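Local coordinates for protein Hydrogenase/urease maturation factor HypB (Helicobacter pylori, PDB 4LPS) that hydrolyses GTP at a low intrinsic rate, binds nickel or zinc, and is required for nickel insertion into [NiFe] hydrogenase and for urease maturation, at residues K59-E64 / A87-K92; F74-G79 / K93-H98; L157-G162 / E188-R193. One frame throughout, in Å; residues are numbered along the deposited sequence.

Interaction 1. Residues K59-E64 / A87-K92; sequences KTTMLE and ADRLRK. With MG (magnesium ion), chain C; GDP (guanosine-5'-diphosphate), chain D; PO4 (phosphate ion), chain E.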
loop_
_atom_site.group_PDB
_atom_site.type_symbol
_atom_site.label_atom_id
_atom_site.label_comp_id
_atom_site.label_asym_id
_atom_site.label_seq_id
_atom_site.Cartn_x
_atom_site.Cartn_y
_atom_site.Cartn_z
ATOM N N LYS A 59 3.382 -1.223 -7.617
ATOM C CA LYS A 59 2.144 -0.944 -6.882
ATOM C C LYS A 59 0.884 -0.925 -7.754
ATOM O O LYS A 59 -0.091 -1.619 -7.459
ATOM C CB LYS A 59 2.257 0.390 -6.136
ATOM C CG LYS A 59 3.354 0.430 -5.086
ATOM C CD LYS A 59 3.302 1.721 -4.279
ATOM C CE LYS A 59 3.647 2.937 -5.128
ATOM N NZ LYS A 59 4.907 2.753 -5.907
ATOM N N THR A 60 0.892 -0.109 -8.804
ATOM C CA THR A 60 -0.283 0.026 -9.661
ATOM C C THR A 60 -0.620 -1.290 -10.362
ATOM O O THR A 60 -1.792 -1.662 -10.464
ATOM C CB THR A 60 -0.091 1.132 -10.714
ATOM O OG1 THR A 60 0.124 2.387 -10.055
ATOM C CG2 THR A 60 -1.319 1.242 -11.612
ATOM N N THR A 61 0.406 -1.996 -10.832
ATOM C CA THR A 61 0.210 -3.283 -11.495
ATOM C C THR A 61 -0.442 -4.275 -10.543
ATOM O O THR A 61 -1.345 -5.022 -10.930
ATOM C CB THR A 61 1.539 -3.872 -12.009
ATOM O OG1 THR A 61 2.108 -2.998 -12.994
ATOM C CG2 THR A 61 1.316 -5.248 -12.626
ATOM N N MET A 62 0.016 -4.272 -9.296
ATOM C CA MET A 62 -0.547 -5.148 -8.275
ATOM C C MET A 62 -2.033 -4.878 -8.062
ATOM O O MET A 62 -2.836 -5.811 -7.986
ATOM C CB MET A 62 0.200 -4.978 -6.956
ATOM C CG MET A 62 -0.257 -5.936 -5.875
ATOM S SD MET A 62 0.492 -5.529 -4.291
ATOM C CE MET A 62 -0.310 -3.959 -3.972
ATOM N N LEU A 63 -2.392 -3.601 -7.958
ATOM C CA LEU A 63 -3.786 -3.215 -7.771
ATOM C C LEU A 63 -4.630 -3.591 -8.986
ATOM O O LEU A 63 -5.776 -4.016 -8.838
ATOM C CB LEU A 63 -3.899 -1.713 -7.485
ATOM C CG LEU A 63 -3.244 -1.215 -6.190
ATOM C CD1 LEU A 63 -3.432 0.279 -6.029
ATOM C CD2 LEU A 63 -3.825 -1.943 -4.990
ATOM N N GLU A 64 -4.068 -3.421 -10.182
ATOM C CA GLU A 64 -4.738 -3.851 -11.409
ATOM C C GLU A 64 -5.059 -5.342 -11.359
ATOM O O GLU A 64 -6.143 -5.769 -11.757
ATOM C CB GLU A 64 -3.876 -3.546 -12.639
ATOM C CG GLU A 64 -3.808 -2.076 -13.034
ATOM C CD GLU A 64 -2.813 -1.823 -14.155
ATOM O OE1 GLU A 64 -1.697 -2.383 -14.100
ATOM O OE2 GLU A 64 -3.147 -1.071 -15.095
ATOM N N ALA A 87 -4.049 6.512 -11.847
ATOM C CA ALA A 87 -5.492 6.503 -11.619
ATOM C C ALA A 87 -6.248 6.047 -12.862
ATOM O O ALA A 87 -7.226 5.302 -12.767
ATOM C CB ALA A 87 -5.969 7.880 -11.185
ATOM N N ASP A 88 -5.798 6.513 -14.023
ATOM C CA ASP A 88 -6.398 6.129 -15.297
ATOM C C ASP A 88 -6.244 4.640 -15.593
ATOM O O ASP A 88 -7.190 3.998 -16.051
ATOM C CB ASP A 88 -5.797 6.944 -16.444
ATOM C CG ASP A 88 -6.406 8.326 -16.558
ATOM O OD1 ASP A 88 -7.544 8.519 -16.082
ATOM O OD2 ASP A 88 -5.748 9.219 -17.137
ATOM N N ARG A 89 -5.053 4.097 -15.353
ATOM C CA ARG A 89 -4.829 2.660 -15.510
ATOM C C ARG A 89 -5.818 1.850 -14.679
ATOM O O ARG A 89 -6.329 0.824 -15.129
ATOM C CB ARG A 89 -3.399 2.284 -15.112
ATOM C CG ARG A 89 -2.336 2.590 -16.159
ATOM C CD ARG A 89 -0.939 2.527 -15.554
ATOM N NE ARG A 89 -0.592 1.175 -15.116
ATOM C CZ ARG A 89 0.528 0.854 -14.474
ATOM N NH1 ARG A 89 0.751 -0.402 -14.118
ATOM N NH2 ARG A 89 1.422 1.788 -14.181
ATOM N N LEU A 90 -6.076 2.315 -13.461
ATOM C CA LEU A 90 -6.973 1.621 -12.542
ATOM C C LEU A 90 -8.433 1.748 -12.977
ATOM O O LEU A 90 -9.195 0.782 -12.901
ATOM C CB LEU A 90 -6.792 2.160 -11.122
ATOM C CG LEU A 90 -5.479 1.772 -10.433
ATOM C CD1 LEU A 90 -5.361 2.441 -9.081
ATOM C CD2 LEU A 90 -5.386 0.270 -10.273
ATOM N N ARG A 91 -8.817 2.939 -13.431
ATOM C CA ARG A 91 -10.191 3.180 -13.868
ATOM C C ARG A 91 -10.484 2.421 -15.157
ATOM O O ARG A 91 -11.616 1.990 -15.384
ATOM C CB ARG A 91 -10.461 4.679 -14.040
ATOM C CG ARG A 91 -10.561 5.430 -12.711
ATOM C CD ARG A 91 -10.971 6.894 -12.872
ATOM N NE ARG A 91 -9.975 7.706 -13.570
ATOM C CZ ARG A 91 -9.282 8.685 -12.997
ATOM N NH1 ARG A 91 -9.476 8.975 -11.717
ATOM N NH2 ARG A 91 -8.397 9.380 -13.700
ATOM N N LYS A 92 -9.467 2.275 -16.001
ATOM C CA LYS A 92 -9.561 1.432 -17.192
ATOM C C LYS A 92 -9.920 -0.014 -16.822
ATOM O O LYS A 92 -10.488 -0.750 -17.632
ATOM C CB LYS A 92 -8.240 1.482 -17.974
ATOM C CG LYS A 92 -8.137 0.533 -19.171
ATOM C CD LYS A 92 -9.240 0.777 -20.196
ATOM C CE LYS A 92 -9.031 -0.058 -21.456
ATOM N NZ LYS A 92 -8.075 0.583 -22.397
HETATM MG MG MG C . 2.042 3.638 -9.624
HETATM P PB GDP D . 4.550 1.451 -9.556
HETATM O O1B GDP D . 5.204 2.656 -10.183
HETATM O O2B GDP D . 3.059 1.651 -9.453
HETATM O O3B GDP D . 5.086 1.227 -8.164
HETATM O O3A GDP D . 4.879 0.149 -10.434
HETATM P PA GDP D . 4.229 -0.131 -11.882
HETATM O O1A GDP D . 2.930 -0.879 -11.729
HETATM O O2A GDP D . 4.040 1.137 -12.674
HETATM O "O5'" GDP D . 5.313 -1.100 -12.548
HETATM C "C5'" GDP D . 6.497 -0.569 -13.139
HETATM C "C4'" GDP D . 7.028 -1.577 -14.147
HETATM O "O4'" GDP D . 7.233 -2.837 -13.505
HETATM C "C3'" GDP D . 6.018 -1.817 -15.254
HETATM O "O3'" GDP D . 6.737 -1.922 -16.486
HETATM C "C2'" GDP D . 5.396 -3.157 -14.940
HETATM O "O2'" GDP D . 5.055 -3.847 -16.141
HETATM C "C1'" GDP D . 6.527 -3.860 -14.214
HETATM N N9 GDP D . 6.054 -4.878 -13.249
HETATM C C8 GDP D . 5.116 -4.747 -12.291
HETATM N N7 GDP D . 4.987 -5.902 -11.592
HETATM C C5 GDP D . 5.867 -6.790 -12.097
HETATM C C6 GDP D . 6.263 -8.193 -11.832
HETATM O O6 GDP D . 5.717 -8.854 -10.926
HETATM N N1 GDP D . 7.225 -8.735 -12.590
HETATM C C2 GDP D . 7.831 -8.045 -13.575
HETATM N N2 GDP D . 8.796 -8.648 -14.309
HETATM N N3 GDP D . 7.521 -6.760 -13.873
HETATM C C4 GDP D . 6.568 -6.101 -13.181
HETATM P P PO4 E . 4.863 5.484 -8.357
HETATM O O1 PO4 E . 4.190 6.438 -7.403
HETATM O O2 PO4 E . 3.806 4.789 -9.175
HETATM O O3 PO4 E . 5.784 6.252 -9.269
HETATM O O4 PO4 E . 5.652 4.470 -7.574
HETATM O O HOH W 1 -5.117 -0.509 -17.026
HETATM O O HOH W 2 2.955 3.564 -11.694
#
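Residues 59-64 and 87-91 are short helical runs whose axes come within 9.8 Å at an angle of 13°, nearly parallel, with Glu64 and Leu90 facing each other at the nearest pair of CA atoms. Arg89 carries the polar half of the contact. Its chain bends at chi3, which swings NE back over helix 59-66, and the guanidinium then lies beneath Thr60, whose CG2 methyl sits 3.4 Å above the plane, over its centre. The edge of the same group is used for charge. NH1 donates to Glu64 OE1 at 3.1 Å, arriving from above the carboxylate plane, and NE reaches Glu64 OE2 only weakly; the two planes are turned 66° apart, so this salt bridge is not a flat, two-pronged pairing. A water donates to both Glu64 OE2 and Arg89 O, tying the carboxylate to the backbone of the partner helix.

Lys59 and Thr60 end the P-loop (Walker A motif) of this SIMIBI-class G3E GTPase, Thr61 follows them in helix 59-66, and the nucleotide bound here is GDP. Arg89 joins them from the second helix: its NH2 donates almost straight (177°) to GDP O2A at 3.1 Å, and NH1 adds a longer bond to O1A, which also accepts from Thr61 N and OG1. Glu64 does not touch the nucleotide itself, and its salt bridge probably helps orient Arg89. The methyl lying over Arg89 shares its residue with a magnesium ligand, Thr60 OG1, 2.3 Å from the ion; Asp86 and Glu135 lie in the same metal site. Farther from the nucleotide the contact turns apolar, where Leu90 CD2 packs 3.7 Å from Leu63 CB and both leucines rest on Val76 of strand 74-80.

Interaction 2. Residues F74-G79 / K93-H98; sequences FCVVEG and KGVSAH. With GOL (glycerol), chain G.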
loop_
_atom_site.group_PDB
_atom_site.type_symbol
_atom_site.label_atom_id
_atom_site.label_comp_id
_atom_site.label_asym_id
_atom_site.label_seq_id
_atom_site.Cartn_x
_atom_site.Cartn_y
_atom_site.Cartn_z
ATOM N N PHE A 74 -12.709 -2.989 -3.539
ATOM C CA PHE A 74 -11.932 -1.842 -3.091
ATOM C C PHE A 74 -12.018 -0.645 -4.030
ATOM O O PHE A 74 -12.360 -0.780 -5.206
ATOM C CB PHE A 74 -10.466 -2.248 -2.906
ATOM C CG PHE A 74 -9.749 -2.535 -4.193
ATOM C CD1 PHE A 74 -9.907 -3.755 -4.830
ATOM C CD2 PHE A 74 -8.913 -1.589 -4.765
ATOM C CE1 PHE A 74 -9.248 -4.031 -6.011
ATOM C CE2 PHE A 74 -8.250 -1.856 -5.949
ATOM C CZ PHE A 74 -8.417 -3.077 -6.573
ATOM N N CYS A 75 -11.711 0.528 -3.487
ATOM C CA CYS A 75 -11.517 1.733 -4.281
ATOM C C CYS A 75 -10.146 2.300 -3.922
ATOM O O CYS A 75 -9.549 1.901 -2.919
ATOM C CB CYS A 75 -12.640 2.748 -4.045
ATOM S SG CYS A 75 -12.865 3.250 -2.339
ATOM N N VAL A 76 -9.635 3.214 -4.738
ATOM C CA VAL A 76 -8.244 3.625 -4.596
ATOM C C VAL A 76 -8.066 5.137 -4.486
ATOM O O VAL A 76 -8.730 5.914 -5.177
ATOM C CB VAL A 76 -7.394 3.101 -5.784
ATOM C CG1 VAL A 76 -5.943 3.541 -5.654
ATOM C CG2 VAL A 76 -7.470 1.585 -5.870
ATOM N N VAL A 77 -7.178 5.542 -3.586
ATOM C CA VAL A 77 -6.670 6.904 -3.560
ATOM C C VAL A 77 -5.219 6.884 -4.045
ATOM O O VAL A 77 -4.367 6.224 -3.446
ATOM C CB VAL A 77 -6.755 7.517 -2.150
ATOM C CG1 VAL A 77 -5.900 8.760 -2.062
ATOM C CG2 VAL A 77 -8.201 7.840 -1.794
ATOM N N GLU A 78 -4.947 7.597 -5.136
ATOM C CA GLU A 78 -3.627 7.573 -5.767
ATOM C C GLU A 78 -2.822 8.814 -5.435
ATOM O O GLU A 78 -3.314 9.934 -5.585
ATOM C CB GLU A 78 -3.756 7.457 -7.290
ATOM C CG GLU A 78 -3.956 6.046 -7.807
ATOM C CD GLU A 78 -2.697 5.212 -7.726
ATOM O OE1 GLU A 78 -2.791 3.990 -7.946
ATOM O OE2 GLU A 78 -1.614 5.776 -7.452
ATOM N N GLY A 79 -1.593 8.615 -4.966
ATOM C CA GLY A 79 -0.717 9.734 -4.678
ATOM C C GLY A 79 0.433 9.850 -5.661
ATOM O O GLY A 79 1.289 8.969 -5.741
ATOM N N LYS A 93 -9.597 -0.411 -15.592
ATOM C CA LYS A 93 -9.890 -1.762 -15.116
ATOM C C LYS A 93 -11.176 -1.862 -14.293
ATOM O O LYS A 93 -11.477 -2.922 -13.741
ATOM C CB LYS A 93 -8.717 -2.293 -14.286
ATOM C CG LYS A 93 -7.474 -2.609 -15.100
ATOM C CD LYS A 93 -7.542 -4.030 -15.637
ATOM C CE LYS A 93 -7.560 -5.035 -14.503
ATOM N NZ LYS A 93 -7.692 -6.438 -14.979
ATOM N N GLY A 94 -11.935 -0.773 -14.210
ATOM C CA GLY A 94 -13.189 -0.793 -13.477
ATOM C C GLY A 94 -13.082 -0.461 -11.998
ATOM O O GLY A 94 -14.048 -0.624 -11.249
ATOM N N VAL A 95 -11.918 0.023 -11.578
ATOM C CA VAL A 95 -11.707 0.397 -10.184
ATOM C C VAL A 95 -11.949 1.880 -9.962
ATOM O O VAL A 95 -11.361 2.720 -10.646
ATOM C CB VAL A 95 -10.277 0.066 -9.716
ATOM C CG1 VAL A 95 -10.098 0.427 -8.243
ATOM C CG2 VAL A 95 -9.966 -1.395 -9.964
ATOM N N SER A 96 -12.835 2.199 -9.025
ATOM C CA SER A 96 -13.040 3.585 -8.636
ATOM C C SER A 96 -11.767 4.094 -7.984
ATOM O O SER A 96 -11.323 3.569 -6.963
ATOM C CB SER A 96 -14.226 3.728 -7.683
ATOM O OG SER A 96 -15.439 3.351 -8.312
ATOM N N ALA A 97 -11.177 5.117 -8.586
ATOM C CA ALA A 97 -9.884 5.618 -8.150
ATOM C C ALA A 97 -9.841 7.120 -8.318
ATOM O O ALA A 97 -10.365 7.655 -9.295
ATOM C CB ALA A 97 -8.759 4.959 -8.933
ATOM N N HIS A 98 -9.200 7.804 -7.379
ATOM C CA HIS A 98 -9.025 9.239 -7.522
ATOM C C HIS A 98 -7.592 9.649 -7.225
ATOM O O HIS A 98 -6.991 9.218 -6.240
ATOM C CB HIS A 98 -10.004 9.993 -6.625
ATOM C CG HIS A 98 -11.311 10.286 -7.291
ATOM N ND1 HIS A 98 -11.466 11.302 -8.207
ATOM C CD2 HIS A 98 -12.522 9.686 -7.187
ATOM C CE1 HIS A 98 -12.715 11.323 -8.634
ATOM N NE2 HIS A 98 -13.377 10.354 -8.031
HETATM C C1 GOL G . -15.127 0.586 -6.211
HETATM O O1 GOL G . -13.933 0.356 -6.929
HETATM C C2 GOL G . -16.232 -0.288 -6.796
HETATM O O2 GOL G . -17.486 0.182 -6.344
HETATM C C3 GOL G . -16.031 -1.729 -6.334
HETATM O O3 GOL G . -16.581 -1.893 -5.045
#
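Val76 is held on both its backbone polar atoms: its N donates to Ser96 O at 2.8 Å, and its O accepts from His98 N at 2.9 Å. Glu78 N then donates to His98 O in a nearly straight bond (179°), extending the parallel ladder of Val76 with Ala97 and Val77 with His98 toward Ile100, which also bonds Glu78. Ala97 CA adds a CH contact to Val76 O, and Ala97 O accepts from Arg91 NH1. Glycerol O1, probably from the crystallisation liquor, bridges the two segments: it donates to Phe74 O at 2.6 Å and accepts from Ser96 N at 3.0 Å. Cys75 and Val77 make their backbone bonds with strand 131-135, and in one of its two conformers His98 NE2 is hydrogen-bonded to Glu123.

Apolar contacts fill one face. Val95 CG1, anti to its backbone N (chi1 -178°), lies 3.7 Å from both Phe74 CE2 and Val76 CG2, while the CB atoms of Val76 and Ala97 pack farther along. Ala97 also touches Leu90 of helix 85-91. That helix ends in a Schellman motif with Gly94 as C-prime residue, and the whole forms a beta-alpha-beta crossover at the edge of the parallel P-loop NTPase sheet.

Interaction 3. Residues L157-G162 / E188-R193; sequences LSVPEG and EVFNFR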
loop_
_atom_site.group_PDB
_atom_site.type_symbol
_atom_site.label_atom_id
_atom_site.label_comp_id
_atom_site.label_asym_id
_atom_site.label_seq_id
_atom_site.Cartn_x
_atom_site.Cartn_y
_atom_site.Cartn_z
ATOM N N LEU A 157 9.202 -4.195 -1.893
ATOM C CA LEU A 157 10.592 -4.133 -2.321
ATOM C C LEU A 157 10.723 -4.988 -3.571
ATOM O O LEU A 157 10.548 -6.206 -3.515
ATOM C CB LEU A 157 11.540 -4.626 -1.223
ATOM C CG LEU A 157 13.004 -4.805 -1.634
ATOM C CD1 LEU A 157 13.581 -3.497 -2.149
ATOM C CD2 LEU A 157 13.845 -5.346 -0.482
ATOM N N SER A 158 11.021 -4.356 -4.702
ATOM C CA SER A 158 11.094 -5.092 -5.954
ATOM C C SER A 158 12.479 -5.691 -6.116
ATOM O O SER A 158 13.472 -5.113 -5.667
ATOM C CB SER A 158 10.743 -4.199 -7.146
ATOM O OG SER A 158 11.862 -3.468 -7.603
ATOM N N VAL A 159 12.526 -6.877 -6.717
ATOM C CA VAL A 159 13.776 -7.602 -6.918
ATOM C C VAL A 159 14.858 -6.753 -7.605
ATOM O O VAL A 159 16.004 -6.751 -7.153
ATOM C CB VAL A 159 13.539 -8.909 -7.724
ATOM C CG1 VAL A 159 14.834 -9.434 -8.318
ATOM C CG2 VAL A 159 12.907 -9.966 -6.837
ATOM N N PRO A 160 14.512 -6.025 -8.687
ATOM C CA PRO A 160 15.565 -5.227 -9.332
ATOM C C PRO A 160 16.184 -4.129 -8.460
ATOM O O PRO A 160 17.272 -3.663 -8.804
ATOM C CB PRO A 160 14.846 -4.605 -10.535
ATOM C CG PRO A 160 13.709 -5.522 -10.815
ATOM C CD PRO A 160 13.258 -5.984 -9.468
ATOM N N GLU A 161 15.520 -3.717 -7.380
ATOM C CA GLU A 161 16.065 -2.667 -6.513
ATOM C C GLU A 161 17.286 -3.134 -5.723
ATOM O O GLU A 161 18.133 -2.324 -5.348
ATOM C CB GLU A 161 15.001 -2.160 -5.534
ATOM C CG GLU A 161 13.813 -1.466 -6.184
ATOM C CD GLU A 161 12.690 -1.185 -5.205
ATOM O OE1 GLU A 161 12.968 -0.656 -4.106
ATOM O OE2 GLU A 161 11.525 -1.497 -5.533
ATOM N N GLY A 162 17.377 -4.436 -5.477
ATOM C CA GLY A 162 18.484 -4.984 -4.707
ATOM C C GLY A 162 18.031 -5.551 -3.374
ATOM O O GLY A 162 17.148 -4.990 -2.721
ATOM N N GLU A 188 16.192 -14.779 -10.310
ATOM C CA GLU A 188 17.349 -15.463 -10.880
ATOM C C GLU A 188 18.264 -14.550 -11.702
ATOM O O GLU A 188 19.489 -14.591 -11.546
ATOM C CB GLU A 188 16.887 -16.642 -11.739
ATOM C CG GLU A 188 17.880 -17.791 -11.784
ATOM C CD GLU A 188 17.296 -19.055 -12.389
ATOM O OE1 GLU A 188 17.282 -19.175 -13.633
ATOM O OE2 GLU A 188 16.855 -19.932 -11.612
ATOM N N VAL A 189 17.679 -13.743 -12.584
ATOM C CA VAL A 189 18.475 -12.858 -13.433
ATOM C C VAL A 189 19.187 -11.751 -12.645
ATOM O O VAL A 189 20.184 -11.202 -13.114
ATOM C CB VAL A 189 17.613 -12.213 -14.544
ATOM C CG1 VAL A 189 17.192 -13.260 -15.563
ATOM C CG2 VAL A 189 16.395 -11.538 -13.952
ATOM N N PHE A 190 18.690 -11.433 -11.453
ATOM C CA PHE A 190 19.330 -10.421 -10.615
ATOM C C PHE A 190 20.186 -11.005 -9.487
ATOM O O PHE A 190 20.784 -10.252 -8.714
ATOM C CB PHE A 190 18.276 -9.482 -10.023
ATOM C CG PHE A 190 17.802 -8.423 -10.978
ATOM C CD1 PHE A 190 18.505 -7.235 -11.107
ATOM C CD2 PHE A 190 16.662 -8.613 -11.746
ATOM C CE1 PHE A 190 18.082 -6.253 -11.984
ATOM C CE2 PHE A 190 16.231 -7.635 -12.625
ATOM C CZ PHE A 190 16.943 -6.453 -12.745
ATOM N N ASN A 191 20.243 -12.333 -9.399
ATOM C CA ASN A 191 20.948 -13.014 -8.315
ATOM C C ASN A 191 20.480 -12.471 -6.962
ATOM O O ASN A 191 21.275 -12.256 -6.043
ATOM C CB ASN A 191 22.467 -12.862 -8.472
ATOM C CG ASN A 191 22.956 -13.271 -9.856
ATOM O OD1 ASN A 191 22.983 -14.454 -10.200
ATOM N ND2 ASN A 191 23.348 -12.284 -10.657
ATOM N N PHE A 192 19.174 -12.244 -6.869
ATOM C CA PHE A 192 18.545 -11.630 -5.708
ATOM C C PHE A 192 18.473 -12.651 -4.583
ATOM O O PHE A 192 18.051 -13.787 -4.801
ATOM C CB PHE A 192 17.147 -11.129 -6.088
ATOM C CG PHE A 192 16.436 -10.370 -5.003
ATOM C CD1 PHE A 192 15.682 -11.035 -4.042
ATOM C CD2 PHE A 192 16.476 -8.984 -4.975
ATOM C CE1 PHE A 192 15.010 -10.329 -3.055
ATOM C CE2 PHE A 192 15.802 -8.273 -3.997
ATOM C CZ PHE A 192 15.070 -8.947 -3.034
ATOM N N ARG A 193 18.891 -12.251 -3.385
ATOM C CA ARG A 193 18.875 -13.156 -2.242
ATOM C C ARG A 193 17.729 -12.846 -1.284
ATOM O O ARG A 193 17.813 -11.928 -0.464
ATOM C CB ARG A 193 20.233 -13.117 -1.529
ATOM C CG ARG A 193 21.314 -13.875 -2.302
ATOM C CD ARG A 193 22.747 -13.449 -1.985
ATOM N NE ARG A 193 22.974 -13.128 -0.580
ATOM C CZ ARG A 193 23.129 -11.890 -0.122
ATOM N NH1 ARG A 193 23.078 -10.861 -0.958
ATOM N NH2 ARG A 193 23.336 -11.681 1.170
#
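Val159 meets Phe192 and Phe190 just past the end of strand 152-158, and no hydrogen bond spans the two segments. Preceding it, Leu157 and Ser158 finish the strand; Ser158 matters chiefly within its own segment, where its N and OG both donate to Glu161 OE2, the hydroxyl from the anti side of the carboxylate and the amide from above its plane. At Val159 the two methyls divide the work. CG2 stands over the centre of the Phe192 ring, 4.0 Å from the centroid and 11° off the normal, a CH-pi contact; CG1 fits between the aromatic residues, 3.6 Å from Phe192 CB and 3.8 Å from Phe190 CB. Phe192 CG, anti to its backbone N (chi1 -175°), lies beside both methyls, and Val159 O comes close to the same ring, 3.2 Å from Phe192 CD2.

The segment makes the turn that leads out of an interior strand of the parallel P-loop NTPase sheet, while 188-193 belongs to the connection between strand 178-182 and helix 194-204, with a type I beta turn from Glu188 to Asn191. Pro160 follows in the 3-10 run 159-161 and lies over the Phe190 ring, its CA 3.8 Å from the centroid and 11° off the normal, with CB 3.6 Å from CZ. Pro160, Glu161 and Phe190, with Lys165, form a GDP contact set separate from the P-loop site. The CB of Glu161 points away from 188-193, and its carboxylate accepts from Ser54 OG and Ser57 OG. Gly162, with positive phi, brings its carbonyl carbon within 3.6 Å of Phe192 CE2, whose ring also touches Ile181 and Val197.

How the interactions relate
Interactions 1 and 2 are neighbours, their centres about 7 Å apart, and they join the same region: helix 85-91 of interaction 1 is the crossover between the two strands of interaction 2. The bond from Arg91 to Ala97 links them directly. Interaction 3 stands apart, with centres about 23 Å from interaction 1 and 29 Å from interaction 2, although it reaches the same sheet from another strand. The chemistry follows location. Interaction 2 is buried and built on backbone bonds; interaction 1 is partly buried and combines charge, phosphate and metal with a leucine contact; interaction 3 lies nearer the surface, its Phe190 exposed and Phe192 buried, and relies on CH-pi and apolar packing.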